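Local structure of DUF357 domain-containing protein (Archaeoglobus fulgidus DSM 4304, 2OO2) at residues L7-T11 / L51-F55; W14-I18 / V58-W62; Y38-S42 / A54-V58. The protein is of unknown function but belongs to the DUF357 family, a small three-helix-bundle protein seen as an assembly of two chains. All blocks are in the same frame, centred on the assembly; numbering follows the deposited sequence.

Interaction 1: residues L7-T11 / L51-F55; sequences LRRET and LVRAF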
loop_
_atom_site.group_PDB
_atom_site.type_symbol
_atom_site.label_atom_id
_atom_site.label_comp_id
_atom_site.label_asym_id
_atom_site.label_seq_id
_atom_site.Cartn_x
_atom_site.Cartn_y
_atom_site.Cartn_z
ATOM N N LEU A 7 10.045 -11.617 2.075
ATOM C CA LEU A 7 9.261 -10.927 0.994
ATOM C C LEU A 7 8.489 -11.850 0.050
ATOM O O LEU A 7 7.392 -11.545 -0.365
ATOM C CB LEU A 7 10.131 -9.991 0.131
ATOM C CG LEU A 7 10.552 -8.607 0.563
ATOM C CD1 LEU A 7 11.507 -8.074 -0.444
ATOM C CD2 LEU A 7 9.322 -7.686 0.657
ATOM N N ARG A 8 9.099 -12.947 -0.371
ATOM C CA ARG A 8 8.428 -13.964 -1.152
ATOM C C ARG A 8 7.253 -14.555 -0.429
ATOM O O ARG A 8 6.175 -14.642 -1.038
ATOM C CB ARG A 8 9.371 -15.140 -1.475
ATOM C CG ARG A 8 10.158 -14.944 -2.689
ATOM C CD ARG A 8 10.717 -16.286 -3.157
ATOM N NE ARG A 8 12.085 -16.071 -3.632
ATOM C CZ ARG A 8 13.181 -16.445 -2.963
ATOM N NH1 ARG A 8 13.083 -17.077 -1.782
ATOM N NH2 ARG A 8 14.391 -16.193 -3.480
ATOM N N ARG A 9 7.420 -14.951 0.842
ATOM C CA ARG A 9 6.340 -15.606 1.589
ATOM C C ARG A 9 5.139 -14.624 1.704
ATOM O O ARG A 9 4.022 -15.047 1.518
ATOM C CB ARG A 9 6.712 -16.025 3.007
ATOM C CG ARG A 9 7.755 -17.149 3.017
ATOM C CD ARG A 9 7.549 -18.184 4.125
ATOM N NE ARG A 9 8.693 -19.099 4.092
ATOM C CZ ARG A 9 9.659 -19.131 5.009
ATOM N NH1 ARG A 9 9.612 -18.319 6.074
ATOM N NH2 ARG A 9 10.670 -19.991 4.870
ATOM N N GLU A 10 5.414 -13.380 2.073
ATOM C CA GLU A 10 4.329 -12.361 2.330
ATOM C C GLU A 10 3.621 -11.960 1.041
ATOM O O GLU A 10 2.400 -11.639 1.034
ATOM C CB GLU A 10 4.912 -11.103 2.984
ATOM C CG GLU A 10 5.233 -11.175 4.480
ATOM C CD GLU A 10 3.974 -11.353 5.334
ATOM O OE1 GLU A 10 3.110 -10.406 5.428
ATOM O OE2 GLU A 10 3.848 -12.465 5.888
ATOM N N THR A 11 4.406 -11.804 -0.027
ATOM C CA THR A 11 3.836 -11.437 -1.344
ATOM C C THR A 11 2.907 -12.513 -1.856
ATOM O O THR A 11 1.724 -12.253 -2.266
ATOM C CB THR A 11 4.954 -11.081 -2.414
ATOM O OG1 THR A 11 5.771 -10.039 -1.874
ATOM C CG2 THR A 11 4.270 -10.626 -3.743
ATOM N N LEU A 51 11.221 -8.544 -6.162
ATOM C CA LEU A 51 10.433 -8.734 -4.902
ATOM C C LEU A 51 9.898 -7.459 -4.275
ATOM O O LEU A 51 8.666 -7.428 -3.868
ATOM C CB LEU A 51 11.220 -9.558 -3.872
ATOM C CG LEU A 51 11.507 -10.963 -4.367
ATOM C CD1 LEU A 51 12.359 -11.662 -3.278
ATOM C CD2 LEU A 51 10.272 -11.767 -4.632
ATOM N N VAL A 52 10.711 -6.400 -4.277
ATOM C CA VAL A 52 10.268 -5.139 -3.647
ATOM C C VAL A 52 9.065 -4.621 -4.461
ATOM O O VAL A 52 8.003 -4.224 -3.862
ATOM C CB VAL A 52 11.329 -4.051 -3.682
ATOM C CG1 VAL A 52 10.896 -2.858 -2.962
ATOM C CG2 VAL A 52 12.608 -4.536 -2.918
ATOM N N ARG A 53 9.211 -4.595 -5.796
ATOM C CA ARG A 53 8.043 -4.044 -6.622
ATOM C C ARG A 53 6.914 -5.048 -6.533
ATOM O O ARG A 53 5.701 -4.655 -6.472
ATOM C CB ARG A 53 8.402 -3.760 -8.077
ATOM C CG ARG A 53 9.509 -2.745 -8.337
ATOM C CD ARG A 53 9.140 -1.299 -8.062
ATOM N NE ARG A 53 9.537 -0.897 -6.697
ATOM C CZ ARG A 53 9.692 0.354 -6.271
ATOM N NH1 ARG A 53 10.038 0.568 -5.012
ATOM N NH2 ARG A 53 9.496 1.385 -7.097
ATOM N N ALA A 54 7.212 -6.340 -6.473
ATOM C CA ALA A 54 6.122 -7.299 -6.348
ATOM C C ALA A 54 5.325 -7.055 -5.077
ATOM O O ALA A 54 4.103 -7.079 -5.127
ATOM C CB ALA A 54 6.541 -8.728 -6.390
ATOM N N PHE A 55 6.009 -6.913 -3.939
ATOM C CA PHE A 55 5.321 -6.650 -2.687
ATOM C C PHE A 55 4.608 -5.294 -2.706
ATOM O O PHE A 55 3.390 -5.170 -2.288
ATOM C CB PHE A 55 6.264 -6.703 -1.526
ATOM C CG PHE A 55 5.638 -6.536 -0.174
ATOM C CD1 PHE A 55 4.763 -7.468 0.369
ATOM C CD2 PHE A 55 6.028 -5.396 0.589
ATOM C CE1 PHE A 55 4.278 -7.299 1.668
ATOM C CE2 PHE A 55 5.585 -5.270 1.966
ATOM C CZ PHE A 55 4.685 -6.229 2.455
#
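Two helical segments run side by side in the same direction, their N-to-C axes 23° apart and 9.7 Å away from each other at closest approach. The CA atoms of L7 and L51 lie 6.4 Å apart, those of T11 and F55 5.2 Å. Side chains fill the interface by apolar contact. L7 lies between two residues one turn apart on the other helix, its CD1 3.7 Å from L51 CB and its CD2 3.9 Å from F55 CB. R8 starts out away from the partner, yet its aliphatic stem lies over the flank of L51 (R8 CG to L51 CD2, 3.7 Å). T11 belongs to the closer CA pair. Its hydroxyl is satisfied within its own helix, T11 OG1 donating to L7 O at 2.7 Å, and the same oxygen lies 3.4 Å from F55 CB, at the edge of the ring; T11 CG2 meets A54 CB at 4.0 Å. E10 CB lies 4.1 Å from F55 CE1, while the E10 carboxylate is held outside this helix pair, by R53 of the second subunit and by K13. L7 also packs on V52 of that subunit, while T11 and L51 touch helix 29-47. The parallel pairing of helices 3-21 and 51-70, with 29-47 covering another side, is that of a three-helix bundle, here met by a second copy.

Interaction 2: residues W14-I18 / V58-W62; sequences WLERI and VVWAW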
loop_
_atom_site.group_PDB
_atom_site.type_symbol
_atom_site.label_atom_id
_atom_site.label_comp_id
_atom_site.label_asym_id
_atom_site.label_seq_id
_atom_site.Cartn_x
_atom_site.Cartn_y
_atom_site.Cartn_z
ATOM N N TRP A 14 -0.368 -12.826 0.321
ATOM C CA TRP A 14 -1.358 -11.713 0.140
ATOM C C TRP A 14 -1.897 -11.695 -1.274
ATOM O O TRP A 14 -3.056 -11.179 -1.583
ATOM C CB TRP A 14 -0.629 -10.472 0.529
ATOM C CG TRP A 14 -0.581 -10.308 2.006
ATOM C CD1 TRP A 14 0.527 -10.227 2.795
ATOM C CD2 TRP A 14 -1.702 -10.182 2.879
ATOM N NE1 TRP A 14 0.177 -10.086 4.109
ATOM C CE2 TRP A 14 -1.205 -10.017 4.175
ATOM C CE3 TRP A 14 -3.116 -10.183 2.671
ATOM C CZ2 TRP A 14 -2.044 -9.900 5.282
ATOM C CZ3 TRP A 14 -3.946 -10.056 3.766
ATOM C CH2 TRP A 14 -3.429 -9.903 5.051
ATOM N N LEU A 15 -1.091 -12.174 -2.190
ATOM C CA LEU A 15 -1.485 -12.320 -3.553
ATOM C C LEU A 15 -2.454 -13.468 -3.737
ATOM O O LEU A 15 -3.460 -13.308 -4.392
ATOM C CB LEU A 15 -0.286 -12.432 -4.479
ATOM C CG LEU A 15 -0.346 -12.385 -5.971
ATOM C CD1 LEU A 15 -0.916 -11.102 -6.553
ATOM C CD2 LEU A 15 1.111 -12.488 -6.430
ATOM N N GLU A 16 -2.198 -14.629 -3.143
ATOM C CA GLU A 16 -3.181 -15.696 -3.237
ATOM C C GLU A 16 -4.525 -15.285 -2.548
ATOM O O GLU A 16 -5.578 -15.643 -3.029
ATOM C CB GLU A 16 -2.652 -16.943 -2.624
ATOM C CG GLU A 16 -1.380 -17.397 -3.301
ATOM C CD GLU A 16 -0.692 -18.554 -2.516
ATOM O OE1 GLU A 16 -1.068 -18.855 -1.339
ATOM O OE2 GLU A 16 0.235 -19.149 -3.113
ATOM N N ARG A 17 -4.468 -14.500 -1.491
ATOM C CA ARG A 17 -5.672 -14.090 -0.772
ATOM C C ARG A 17 -6.460 -13.137 -1.686
ATOM O O ARG A 17 -7.676 -13.307 -1.816
ATOM C CB ARG A 17 -5.326 -13.437 0.581
ATOM C CG ARG A 17 -4.919 -14.487 1.696
ATOM C CD ARG A 17 -4.294 -13.785 2.844
ATOM N NE ARG A 17 -3.863 -14.749 3.877
ATOM C CZ ARG A 17 -3.328 -14.359 5.034
ATOM N NH1 ARG A 17 -3.148 -13.067 5.294
ATOM N NH2 ARG A 17 -2.942 -15.263 5.915
ATOM N N ILE A 18 -5.789 -12.182 -2.337
ATOM C CA ILE A 18 -6.542 -11.119 -3.077
ATOM C C ILE A 18 -7.138 -11.644 -4.392
ATOM O O ILE A 18 -8.221 -11.211 -4.865
ATOM C CB ILE A 18 -5.657 -9.859 -3.264
ATOM C CG1 ILE A 18 -6.549 -8.646 -3.515
ATOM C CG2 ILE A 18 -4.528 -10.030 -4.353
ATOM C CD1 ILE A 18 -5.756 -7.283 -3.549
ATOM N N VAL A 58 1.199 -5.613 -4.481
ATOM C CA VAL A 58 0.196 -6.355 -3.696
ATOM C C VAL A 58 -0.451 -5.458 -2.582
ATOM O O VAL A 58 -1.740 -5.423 -2.426
ATOM C CB VAL A 58 0.634 -7.776 -3.219
ATOM C CG1 VAL A 58 1.367 -7.720 -1.902
ATOM C CG2 VAL A 58 -0.662 -8.668 -3.076
ATOM N N VAL A 59 0.375 -4.591 -1.971
ATOM C CA VAL A 59 -0.078 -3.715 -0.878
ATOM C C VAL A 59 -0.963 -2.687 -1.571
ATOM O O VAL A 59 -2.077 -2.448 -1.030
ATOM C CB VAL A 59 1.012 -2.988 -0.241
ATOM C CG1 VAL A 59 0.545 -2.143 0.844
ATOM C CG2 VAL A 59 1.938 -4.085 0.495
ATOM N N TRP A 60 -0.491 -2.072 -2.665
ATOM C CA TRP A 60 -1.421 -1.092 -3.390
ATOM C C TRP A 60 -2.701 -1.790 -3.760
ATOM O O TRP A 60 -3.823 -1.125 -3.645
ATOM C CB TRP A 60 -0.766 -0.479 -4.651
ATOM C CG TRP A 60 0.077 0.742 -4.315
ATOM C CD1 TRP A 60 1.455 0.776 -4.113
ATOM C CD2 TRP A 60 -0.383 2.056 -4.051
ATOM N NE1 TRP A 60 1.898 2.019 -3.871
ATOM C CE2 TRP A 60 0.766 2.855 -3.783
ATOM C CE3 TRP A 60 -1.676 2.652 -4.016
ATOM C CZ2 TRP A 60 0.698 4.179 -3.435
ATOM C CZ3 TRP A 60 -1.740 4.001 -3.736
ATOM C CH2 TRP A 60 -0.585 4.771 -3.443
ATOM N N ALA A 61 -2.625 -3.008 -4.327
ATOM C CA ALA A 61 -3.911 -3.723 -4.677
ATOM C C ALA A 61 -4.870 -3.848 -3.465
ATOM O O ALA A 61 -6.108 -3.447 -3.547
ATOM C CB ALA A 61 -3.658 -5.088 -5.348
ATOM N N TRP A 62 -4.321 -4.286 -2.330
ATOM C CA TRP A 62 -5.105 -4.362 -1.102
ATOM C C TRP A 62 -5.656 -3.018 -0.580
ATOM O O TRP A 62 -6.811 -2.973 -0.072
ATOM C CB TRP A 62 -4.298 -5.088 -0.025
ATOM C CG TRP A 62 -4.483 -6.555 -0.119
ATOM C CD1 TRP A 62 -3.524 -7.510 -0.533
ATOM C CD2 TRP A 62 -5.654 -7.310 0.238
ATOM N NE1 TRP A 62 -4.072 -8.742 -0.466
ATOM C CE2 TRP A 62 -5.355 -8.676 0.028
ATOM C CE3 TRP A 62 -6.942 -6.958 0.727
ATOM C CZ2 TRP A 62 -6.294 -9.697 0.255
ATOM C CZ3 TRP A 62 -7.844 -7.964 0.965
ATOM C CH2 TRP A 62 -7.537 -9.311 0.711
#
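W14 opens the contact with both its backbone and its ring. Its carbonyl O accepts a hydrogen bond from the indole of W62 (W62 NE1 to W14 O, 2.9 Å, N-H...O angle 166°) while also taking the helical bond from I18 N at 3.0 Å, so a single oxygen serves its own helix and the neighbouring one. The W14 ring stands edge-to-face (T-shaped) on W62, the centroid of its six-membered ring 5.2 Å from that of the W62 five-membered ring, with the planes at 79°; its own NE1 bonds to E10. L15 approaches V58 where the CA atoms come to 6.2 Å, and L15 CB meets V58 CG2 at 4.0 Å. The two helices, 3-21 and 51-70, run roughly parallel here at 33° and 10.2 Å between axes, as two members of a three-helix bundle whose third helix, 29-47, touches L15 and I18 through S42 and I39. R17 begins toward W62, its CB 3.9 Å from W62 CZ2 at the indole edge, before the guanidinium leads away. I18 covers the face of W62 opposite W14: its extended side chain (t, t) places CD1 3.6 Å from the five-membered-ring centroid of W62, 3° off the normal, a CH-pi contact. The same I18 CD1 lies 3.5 Å from A61 CB, and I18 CG2 is 4.3 Å from V58 CG2.

Interaction 3: residues Y38-S42 / A54-V58; sequences YISDS and AFECV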
loop_
_atom_site.group_PDB
_atom_site.type_symbol
_atom_site.label_atom_id
_atom_site.label_comp_id
_atom_site.label_asym_id
_atom_site.label_seq_id
_atom_site.Cartn_x
_atom_site.Cartn_y
_atom_site.Cartn_z
ATOM N N TYR A 38 -2.957 -3.604 -10.329
ATOM C CA TYR A 38 -1.756 -3.954 -9.392
ATOM C C TYR A 38 -1.664 -5.397 -9.126
ATOM O O TYR A 38 -0.428 -5.981 -8.984
ATOM C CB TYR A 38 -1.938 -3.224 -8.045
ATOM C CG TYR A 38 -1.673 -1.748 -8.077
ATOM C CD1 TYR A 38 -0.419 -1.252 -8.145
ATOM C CD2 TYR A 38 -2.737 -0.796 -7.989
ATOM C CE1 TYR A 38 -0.116 0.056 -8.121
ATOM C CE2 TYR A 38 -2.446 0.598 -7.954
ATOM C CZ TYR A 38 -1.155 1.029 -8.034
ATOM O OH TYR A 38 -0.754 2.385 -8.025
ATOM N N ILE A 39 -2.752 -6.132 -9.039
ATOM C CA ILE A 39 -2.652 -7.663 -9.037
ATOM C C ILE A 39 -1.816 -8.204 -10.199
ATOM O O ILE A 39 -0.813 -8.989 -9.955
ATOM C CB ILE A 39 -3.985 -8.471 -8.961
ATOM C CG1 ILE A 39 -4.624 -8.371 -7.573
ATOM C CG2 ILE A 39 -3.785 -10.028 -9.297
ATOM C CD1 ILE A 39 -6.239 -8.445 -7.698
ATOM N N SER A 40 -2.173 -7.793 -11.436
ATOM C CA SER A 40 -1.368 -8.193 -12.641
ATOM C C SER A 40 0.129 -7.852 -12.461
ATOM O O SER A 40 1.057 -8.731 -12.677
ATOM C CB SER A 40 -1.871 -7.526 -13.921
ATOM O OG SER A 40 -1.163 -8.024 -15.059
ATOM N N ASP A 41 0.392 -6.588 -12.083
ATOM C CA ASP A 41 1.751 -6.087 -11.873
ATOM C C ASP A 41 2.433 -6.875 -10.752
ATOM O O ASP A 41 3.640 -7.381 -10.946
ATOM C CB ASP A 41 1.677 -4.591 -11.506
ATOM C CG ASP A 41 1.707 -3.666 -12.712
ATOM O OD1 ASP A 41 1.539 -4.067 -13.884
ATOM O OD2 ASP A 41 1.995 -2.485 -12.425
ATOM N N SER A 42 1.780 -7.044 -9.575
ATOM C CA SER A 42 2.490 -7.897 -8.511
ATOM C C SER A 42 2.913 -9.270 -9.032
ATOM O O SER A 42 4.132 -9.755 -8.774
ATOM C CB SER A 42 1.528 -8.011 -7.324
ATOM O OG SER A 42 1.981 -8.864 -6.290
ATOM N N ALA A 54 7.212 -6.340 -6.473
ATOM C CA ALA A 54 6.122 -7.299 -6.348
ATOM C C ALA A 54 5.325 -7.055 -5.077
ATOM O O ALA A 54 4.103 -7.079 -5.127
ATOM C CB ALA A 54 6.541 -8.728 -6.390
ATOM N N PHE A 55 6.009 -6.913 -3.939
ATOM C CA PHE A 55 5.321 -6.650 -2.687
ATOM C C PHE A 55 4.608 -5.294 -2.706
ATOM O O PHE A 55 3.390 -5.170 -2.288
ATOM C CB PHE A 55 6.264 -6.703 -1.526
ATOM C CG PHE A 55 5.638 -6.536 -0.174
ATOM C CD1 PHE A 55 4.763 -7.468 0.369
ATOM C CD2 PHE A 55 6.028 -5.396 0.589
ATOM C CE1 PHE A 55 4.278 -7.299 1.668
ATOM C CE2 PHE A 55 5.585 -5.270 1.966
ATOM C CZ PHE A 55 4.685 -6.229 2.455
ATOM N N GLU A 56 5.294 -4.273 -3.216
ATOM C CA GLU A 56 4.757 -2.928 -3.300
ATOM C C GLU A 56 3.413 -3.006 -4.046
ATOM O O GLU A 56 2.375 -2.358 -3.606
ATOM C CB GLU A 56 5.734 -2.086 -4.087
ATOM C CG GLU A 56 5.410 -0.575 -4.050
ATOM C CD GLU A 56 6.293 0.279 -4.947
ATOM O OE1 GLU A 56 6.762 -0.136 -6.007
ATOM O OE2 GLU A 56 6.514 1.410 -4.579
ATOM N N CYS A 57 3.357 -3.729 -5.164
ATOM C CA CYS A 57 2.023 -3.774 -5.965
ATOM C C CYS A 57 0.928 -4.519 -5.217
ATOM O O CYS A 57 -0.332 -4.018 -5.250
ATOM C CB CYS A 57 2.231 -4.287 -7.426
ATOM S SG CYS A 57 3.242 -3.278 -8.424
ATOM N N VAL A 58 1.199 -5.613 -4.481
ATOM C CA VAL A 58 0.196 -6.355 -3.696
ATOM C C VAL A 58 -0.451 -5.458 -2.582
ATOM O O VAL A 58 -1.740 -5.423 -2.426
ATOM C CB VAL A 58 0.634 -7.776 -3.219
ATOM C CG1 VAL A 58 1.367 -7.720 -1.902
ATOM C CG2 VAL A 58 -0.662 -8.668 -3.076
#
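C57 gives up the most surface here, 88 Å², its CA-to-CB bond directed toward the opposing helix, where it meets Y38, D41 and S42. Its CB is 3.5 Å from S42 N and 3.8 Å from S42 CB, and its SG reaches D41 CB at 3.7 Å. S42, with 77 Å² covered, marks the closest passage: its CA lies 4.3 Å from A54 CA, a distance that the small side chains of both residues permit. S42 OG donates to A54 O at 3.0 Å, tying one helix to the backbone of the next; the same carbonyl also takes a weak helical bond from V58 N (3.3 Å), and S42 OG packs on V58 CB at 3.5 Å. The axes are 7.9 Å apart at 162°, the antiparallel arrangement of an alpha-alpha hairpin: helices 29-47 and 51-70 follow one another through a short turn and form two members of the three-helix bundle. Helix 3-21 lies against the pair, with T11 and L15 touching S42. Y38, at 41 Å², sits one turn before S42. Its CB is 3.3 Å from C57 O and its CD1 4.1 Å from C57 CB, so the base of the tyrosine covers the backbone of C57, and farther along helix 51-70 the ring meets the indoles of W60 and W64.

How the interactions relate
All three contacts draw on helix 51-70. Interactions 1 and 2 are successive stages of its pairing with helix 3-21, their centres 10 Å apart and the angles of their short axes 23° and 33°; interaction 3 attaches helix 29-47 to it, with its centre 8 Å from interaction 1 and 7 Å from interaction 2. A54 takes part in interactions 1 and 3 and V58 in 2 and 3; F55 lies in both 51-55 and 54-58 but faces helix 3-21. S42 lies where the three helices meet, its OG 3.9 Å from T11 CG2 and 3.7 Å from L15 CD1, while I18 CG2 comes within 3.6 Å of I39 CG1. Each contact also touches the second subunit.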